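Local structure of methyl-coenzyme M reductase subunit beta (Methanosarcina barkeri, 1E6Y) at residues H195-S200 and F403-T408; A310-C315 and V394-G399. The protein forms the beta subunit of methyl-coenzyme M reductase, the F430-dependent enzyme that releases methane from methyl-coenzyme M, with coenzyme B as reductant, in the last step of methanogenesis. All coordinates share one frame; numbering follows the deposited sequence.

Contact 1: H195-S200 and F403-T408; sequences HVAAIS and FSIEST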
ATOM      1  N   HIS E 195     -15.449  18.064  -9.941  1.00 10.64           N
ATOM      2  CA  HIS E 195     -16.741  17.683  -9.365  1.00 10.76           C
ATOM      3  C   HIS E 195     -17.473  18.903  -8.826  1.00 11.08           C
ATOM      4  O   HIS E 195     -18.655  19.107  -9.104  1.00 11.55           O
ATOM      5  CB  HIS E 195     -16.554  16.679  -8.223  1.00 11.55           C
ATOM      6  CG  HIS E 195     -16.286  15.280  -8.677  1.00 12.15           C
ATOM      7  ND1 HIS E 195     -16.132  14.941 -10.006  1.00 12.56           N
ATOM      8  CD2 HIS E 195     -16.153  14.128  -7.979  1.00 12.63           C
ATOM      9  CE1 HIS E 195     -15.919  13.643 -10.104  1.00 12.45           C
ATOM     10  NE2 HIS E 195     -15.927  13.124  -8.889  1.00 13.36           N
ATOM     11  N   VAL E 196     -16.757  19.703  -8.039  1.00 10.43           N
ATOM     12  CA  VAL E 196     -17.326  20.883  -7.400  1.00 10.62           C
ATOM     13  C   VAL E 196     -17.762  21.907  -8.443  1.00 11.29           C
ATOM     14  O   VAL E 196     -18.882  22.417  -8.383  1.00 11.47           O
ATOM     15  CB  VAL E 196     -16.308  21.527  -6.426  1.00 10.18           C
ATOM     16  CG1 VAL E 196     -16.902  22.777  -5.788  1.00 10.31           C
ATOM     17  CG2 VAL E 196     -15.919  20.524  -5.346  1.00 10.60           C
ATOM     18  N   ALA E 197     -16.907  22.145  -9.437  1.00 10.98           N
ATOM     19  CA  ALA E 197     -17.234  23.052 -10.536  1.00 11.13           C
ATOM     20  C   ALA E 197     -18.440  22.570 -11.343  1.00 11.49           C
ATOM     21  O   ALA E 197     -19.263  23.377 -11.776  1.00 11.52           O
ATOM     22  CB  ALA E 197     -16.028  23.225 -11.449  1.00 10.83           C
ATOM     23  N   ALA E 198     -18.531  21.256 -11.550  1.00 11.32           N
ATOM     24  CA  ALA E 198     -19.671  20.650 -12.237  1.00 12.35           C
ATOM     25  C   ALA E 198     -20.962  20.908 -11.471  1.00 12.30           C
ATOM     26  O   ALA E 198     -21.957  21.346 -12.043  1.00 12.57           O
ATOM     27  CB  ALA E 198     -19.455  19.151 -12.392  1.00 12.46           C
ATOM     28  N   ILE E 199     -20.927  20.642 -10.169  1.00 12.49           N
ATOM     29  CA  ILE E 199     -22.085  20.838  -9.302  1.00 12.30           C
ATOM     30  C   ILE E 199     -22.523  22.307  -9.252  1.00 12.79           C
ATOM     31  O   ILE E 199     -23.721  22.604  -9.240  1.00 13.16           O
ATOM     32  CB  ILE E 199     -21.784  20.331  -7.871  1.00 12.54           C
ATOM     33  CG1 ILE E 199     -21.629  18.809  -7.889  1.00 12.49           C
ATOM     34  CG2 ILE E 199     -22.900  20.732  -6.920  1.00 13.24           C
ATOM     35  CD1 ILE E 199     -21.017  18.242  -6.630  1.00 13.01           C
ATOM     36  N   SER E 200     -21.551  23.214  -9.326  1.00 13.03           N
ATOM     37  CA  SER E 200     -21.818  24.651  -9.266  1.00 13.95           C
ATOM     38  C   SER E 200     -22.381  25.205 -10.573  1.00 14.75           C
ATOM     39  O   SER E 200     -22.722  26.386 -10.652  1.00 14.95           O
ATOM     40  CB  SER E 200     -20.538  25.410  -8.909  1.00 13.77           C
ATOM     41  OG  SER E 200     -19.716  25.611 -10.048  1.00 15.43           O
ATOM     42  N   PHE E 403      -8.675  17.330 -19.583  1.00 14.50           N
ATOM     43  CA  PHE E 403      -9.466  16.687 -18.549  1.00 15.59           C
ATOM     44  C   PHE E 403     -10.439  17.684 -17.949  1.00 15.68           C
ATOM     45  O   PHE E 403     -10.275  18.158 -16.823  1.00 16.05           O
ATOM     46  CB  PHE E 403      -8.546  16.060 -17.504  1.00 15.97           C
ATOM     47  CG  PHE E 403      -7.701  14.957 -18.065  1.00 15.85           C
ATOM     48  CD1 PHE E 403      -6.423  15.227 -18.545  1.00 16.17           C
ATOM     49  CD2 PHE E 403      -8.263  13.712 -18.329  1.00 16.22           C
ATOM     50  CE1 PHE E 403      -5.726  14.284 -19.292  1.00 15.59           C
ATOM     51  CE2 PHE E 403      -7.575  12.761 -19.077  1.00 15.99           C
ATOM     52  CZ  PHE E 403      -6.303  13.051 -19.561  1.00 16.04           C
ATOM     53  N   SER E 404     -11.436  18.014 -18.763  1.00 16.03           N
ATOM     54  CA  SER E 404     -12.432  19.026 -18.451  1.00 15.93           C
ATOM     55  C   SER E 404     -13.464  18.500 -17.463  1.00 16.05           C
ATOM     56  O   SER E 404     -13.469  17.315 -17.122  1.00 15.85           O
ATOM     57  CB  SER E 404     -13.137  19.460 -19.736  1.00 16.66           C
ATOM     58  OG  SER E 404     -13.703  18.343 -20.400  1.00 17.02           O
ATOM     59  N   ILE E 405     -14.347  19.395 -17.029  1.00 16.47           N
ATOM     60  CA  ILE E 405     -15.465  19.043 -16.162  1.00 17.58           C
ATOM     61  C   ILE E 405     -16.285  17.904 -16.769  1.00 19.34           C
ATOM     62  O   ILE E 405     -16.585  16.920 -16.099  1.00 19.65           O
ATOM     63  CB  ILE E 405     -16.381  20.273 -15.933  1.00 17.31           C
ATOM     64  CG1 ILE E 405     -15.631  21.341 -15.130  1.00 16.76           C
ATOM     65  CG2 ILE E 405     -17.648  19.862 -15.205  1.00 18.00           C
ATOM     66  CD1 ILE E 405     -16.308  22.695 -15.134  1.00 16.38           C
ATOM     67  N   GLU E 406     -16.571  18.016 -18.062  1.00 20.89           N
ATOM     68  CA  GLU E 406     -17.333  17.003 -18.786  1.00 23.03           C
ATOM     69  C   GLU E 406     -16.589  15.670 -18.819  1.00 22.62           C
ATOM     70  O   GLU E 406     -17.198  14.611 -18.685  1.00 23.71           O
ATOM     71  CB  GLU E 406     -17.604  17.470 -20.218  1.00 24.95           C
ATOM     72  CG  GLU E 406     -18.117  18.903 -20.327  1.00 28.84           C
ATOM     73  CD  GLU E 406     -16.995  19.930 -20.419  1.00 30.18           C
ATOM     74  OE1 GLU E 406     -16.765  20.664 -19.434  1.00 31.22           O
ATOM     75  OE2 GLU E 406     -16.352  20.013 -21.488  1.00 32.61           O
ATOM     76  N   SER E 407     -15.268  15.739 -18.959  1.00 21.73           N
ATOM     77  CA  SER E 407     -14.426  14.552 -19.066  1.00 21.11           C
ATOM     78  C   SER E 407     -14.452  13.710 -17.795  1.00 20.31           C
ATOM     79  O   SER E 407     -14.608  12.490 -17.855  1.00 20.50           O
ATOM     80  CB  SER E 407     -12.983  14.962 -19.377  1.00 21.28           C
ATOM     81  OG  SER E 407     -12.114  13.842 -19.386  1.00 23.63           O
ATOM     82  N   THR E 408     -14.293  14.365 -16.648  1.00 19.06           N
ATOM     83  CA  THR E 408     -14.128  13.657 -15.381  1.00 17.48           C
ATOM     84  C   THR E 408     -15.404  13.610 -14.546  1.00 17.10           C
ATOM     85  O   THR E 408     -15.558  12.728 -13.702  1.00 17.00           O
ATOM     86  CB  THR E 408     -13.014  14.295 -14.515  1.00 17.51           C
ATOM     87  OG1 THR E 408     -13.435  15.590 -14.069  1.00 16.62           O
ATOM     88  CG2 THR E 408     -11.723  14.428 -15.310  1.00 17.37           C
TER
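I405 packs against A197 and A198, joining the first turn of helix 405-416 to the flank of helix 193-199 in the largely helical C-terminal domain. The CA atoms of A198 and I405 come to 6.0 Å, a closeness consistent with the small side chain of A198. From CB, which is directed toward the other helix, the isoleucine forks. Its CG2 branch stands anti to the backbone N and drives into A198, with CG2 3.4 Å from A198 CB, tighter than a usual van der Waals contact. The longer branch leaves beside the backbone N (chi1 -66°): CG1 lies 4.2 Å from A197 CB, and the extended CD1 ends 3.7 Å from that same methyl. One branched side chain thus serves two successive alanines. With an alanine here in place of I405, the methyls of A197 and A198 would probably lose their partner and a gap would open between the helices. S404, the N-cap residue just before the helix, accepts a weak capping bond at OG from S407 N. A second touch, between H195 and T408, lies one turn away. N194 ND2 is hydrogen-bonded to T408 OG1, and H195 ND1 to S409 OG. The histidine ring meets T408 edge-on, with H195 CE1 3.7 Å from T408 O and the oxygen lying in the ring plane.

Contact 2: A310-C315 and V394-G399; sequences ATLVNC and VALDAG
L396 packs on L312 and C315 on the side of helix 296-318 and supplies most of this buried apolar contact. Its CG lies beside the backbone N and anti to the carbonyl carbon (chi1 -72°), and the extended chain carries the CD1 methyl across to the helix. There L396 CD1 sits 3.8 Å from L312 CD2, the two leucine side chains crossing at about a right angle. C315, one turn further along the helix, offers its CB 4.1 Å from the same L396 CD1, so a single methyl meets two residues on one face. The backbone takes part as well: L312 O lies 3.9 Å from L396 CD1, a van der Waals approach. The surroundings are also apolar in part, since A392 packs on L312 and A393 on C315, and T66 of the gamma subunit touches both leucines.

Polar interactions shape the segment that presents L396 without crossing the contact. D397 N donates to V394 O at 3.2 Å, closing a turn around A395 and L396. D397 OD2 then accepts from G399 N at 2.9 Å, the donor standing 51° out of the carboxylate plane, while D397 OD1 is engaged by A321 N and T400 OG1. At G399 the backbone angles would press a CB against the carbonyl oxygen of the residue before. The arrangement is that of a leucine side chain of segment 394-399 packed on the flank of a helix, followed by an Asx turn that redirects the chain.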
ATOM      1  N   ALA E 310      -7.886  37.317  -6.601  1.00 10.19           N
ATOM      2  CA  ALA E 310      -6.859  37.308  -7.638  1.00  9.52           C
ATOM      3  C   ALA E 310      -7.079  36.164  -8.622  1.00  9.66           C
ATOM      4  O   ALA E 310      -6.853  36.324  -9.817  1.00  9.60           O
ATOM      5  CB  ALA E 310      -5.475  37.203  -7.008  1.00 10.02           C
ATOM      6  N   THR E 311      -7.529  35.015  -8.117  1.00  9.05           N
ATOM      7  CA  THR E 311      -7.850  33.868  -8.967  1.00  9.01           C
ATOM      8  C   THR E 311      -8.999  34.206  -9.914  1.00  8.85           C
ATOM      9  O   THR E 311      -8.910  33.970 -11.121  1.00  9.21           O
ATOM     10  CB  THR E 311      -8.243  32.628  -8.124  1.00  9.02           C
ATOM     11  OG1 THR E 311      -7.118  32.196  -7.349  1.00  9.32           O
ATOM     12  CG2 THR E 311      -8.694  31.487  -9.027  1.00  9.36           C
ATOM     13  N   LEU E 312     -10.061  34.787  -9.367  1.00  8.90           N
ATOM     14  CA  LEU E 312     -11.221  35.161 -10.166  1.00  9.80           C
ATOM     15  C   LEU E 312     -10.864  36.197 -11.232  1.00 10.08           C
ATOM     16  O   LEU E 312     -11.328  36.106 -12.368  1.00  9.94           O
ATOM     17  CB  LEU E 312     -12.339  35.685  -9.257  1.00 11.30           C
ATOM     18  CG  LEU E 312     -12.984  34.633  -8.348  1.00 12.79           C
ATOM     19  CD1 LEU E 312     -14.020  35.283  -7.446  1.00 14.14           C
ATOM     20  CD2 LEU E 312     -13.629  33.552  -9.194  1.00 15.36           C
ATOM     21  N   VAL E 313      -9.933  37.087 -10.900  1.00 10.14           N
ATOM     22  CA  VAL E 313      -9.495  38.130 -11.824  1.00 10.33           C
ATOM     23  C   VAL E 313      -8.542  37.584 -12.890  1.00 10.40           C
ATOM     24  O   VAL E 313      -8.708  37.868 -14.079  1.00 10.53           O
ATOM     25  CB  VAL E 313      -8.816  39.300 -11.060  1.00 10.20           C
ATOM     26  CG1 VAL E 313      -8.153  40.271 -12.035  1.00 11.12           C
ATOM     27  CG2 VAL E 313      -9.850  40.034 -10.217  1.00 11.20           C
ATOM     28  N   ASN E 314      -7.583  36.759 -12.471  1.00 10.38           N
ATOM     29  CA  ASN E 314      -6.555  36.259 -13.383  1.00 10.14           C
ATOM     30  C   ASN E 314      -7.031  35.089 -14.242  1.00 10.35           C
ATOM     31  O   ASN E 314      -6.764  35.046 -15.445  1.00 10.31           O
ATOM     32  CB  ASN E 314      -5.304  35.851 -12.601  1.00 10.34           C
ATOM     33  CG  ASN E 314      -4.074  35.755 -13.485  1.00 11.64           C
ATOM     34  OD1 ASN E 314      -3.884  36.560 -14.399  1.00 11.03           O
ATOM     35  ND2 ASN E 314      -3.241  34.753 -13.232  1.00 11.29           N
ATOM     36  N   CYS E 315      -7.709  34.128 -13.619  1.00 10.08           N
ATOM     37  CA  CYS E 315      -8.331  33.038 -14.366  1.00 10.41           C
ATOM     38  C   CYS E 315      -9.519  33.543 -15.174  1.00 10.14           C
ATOM     39  O   CYS E 315      -9.749  33.092 -16.296  1.00 10.56           O
ATOM     40  CB  CYS E 315      -8.781  31.926 -13.418  1.00 10.65           C
ATOM     41  SG  CYS E 315      -7.418  31.037 -12.661  1.00 10.85           S
ATOM     42  N   VAL E 394     -11.432  26.301 -12.327  1.00 10.20           N
ATOM     43  CA  VAL E 394     -11.986  25.294 -13.220  1.00 10.70           C
ATOM     44  C   VAL E 394     -13.344  25.736 -13.766  1.00 10.76           C
ATOM     45  O   VAL E 394     -13.611  25.606 -14.962  1.00 10.80           O
ATOM     46  CB  VAL E 394     -12.118  23.939 -12.487  1.00 11.89           C
ATOM     47  CG1 VAL E 394     -12.922  22.960 -13.316  1.00 13.62           C
ATOM     48  CG2 VAL E 394     -10.737  23.379 -12.209  1.00 13.69           C
ATOM     49  N   ALA E 395     -14.152  26.351 -12.906  1.00  9.83           N
ATOM     50  CA  ALA E 395     -15.459  26.871 -13.304  1.00 10.54           C
ATOM     51  C   ALA E 395     -15.350  27.966 -14.369  1.00 11.28           C
ATOM     52  O   ALA E 395     -16.241  28.114 -15.201  1.00 12.51           O
ATOM     53  CB  ALA E 395     -16.199  27.404 -12.083  1.00  9.81           C
ATOM     54  N   LEU E 396     -14.238  28.697 -14.363  1.00 11.12           N
ATOM     55  CA  LEU E 396     -14.045  29.829 -15.271  1.00 11.50           C
ATOM     56  C   LEU E 396     -13.410  29.450 -16.607  1.00 11.59           C
ATOM     57  O   LEU E 396     -13.297  30.289 -17.502  1.00 12.35           O
ATOM     58  CB  LEU E 396     -13.189  30.905 -14.596  1.00 11.35           C
ATOM     59  CG  LEU E 396     -13.835  31.724 -13.478  1.00 11.76           C
ATOM     60  CD1 LEU E 396     -12.761  32.488 -12.726  1.00 11.79           C
ATOM     61  CD2 LEU E 396     -14.872  32.675 -14.060  1.00 13.25           C
ATOM     62  N   ASP E 397     -12.961  28.204 -16.729  1.00 11.33           N
ATOM     63  CA  ASP E 397     -12.287  27.752 -17.946  1.00 11.29           C
ATOM     64  C   ASP E 397     -13.256  27.644 -19.124  1.00 11.61           C
ATOM     65  O   ASP E 397     -14.317  27.025 -19.019  1.00 12.47           O
ATOM     66  CB  ASP E 397     -11.607  26.402 -17.706  1.00 11.32           C
ATOM     67  CG  ASP E 397     -10.604  26.054 -18.789  1.00 11.02           C
ATOM     68  OD1 ASP E 397      -9.431  26.465 -18.679  1.00  9.98           O
ATOM     69  OD2 ASP E 397     -10.988  25.370 -19.756  1.00 11.10           O
ATOM     70  N   ALA E 398     -12.862  28.215 -20.258  1.00 11.22           N
ATOM     71  CA  ALA E 398     -13.722  28.270 -21.437  1.00 11.74           C
ATOM     72  C   ALA E 398     -13.497  27.105 -22.398  1.00 12.22           C
ATOM     73  O   ALA E 398     -14.221  26.968 -23.387  1.00 13.32           O
ATOM     74  CB  ALA E 398     -13.528  29.592 -22.163  1.00 11.51           C
ATOM     75  N   GLY E 399     -12.483  26.286 -22.121  1.00 12.27           N
ATOM     76  CA  GLY E 399     -12.259  25.081 -22.903  1.00 11.91           C
ATOM     77  C   GLY E 399     -10.811  24.845 -23.300  1.00 12.41           C
ATOM     78  O   GLY E 399     -10.529  24.482 -24.443  1.00 12.90           O
TER

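In the fold
Traced from the N terminus, the chain first passes 195-200, then 310-315 on helix 296-318, then 394-399, and finally 403-408. Contact 1 therefore closes a largely helical loop of 202 intervening residues, and contact 2, closing one of 78, is nested inside it. The inner loop includes the beta-subunit residues of the coenzyme M, coenzyme B and F430 pockets, which fall between F358 and V378. Contact 1 joins helix 405-416 to helix 193-199, contact 2 joins the 394-399 segment to helix 296-318, and V394 bridges the two, whose centres are about 14 Å apart: V394 CG1 packs 3.6 Å from A197 CB and equally close to I405 CG1.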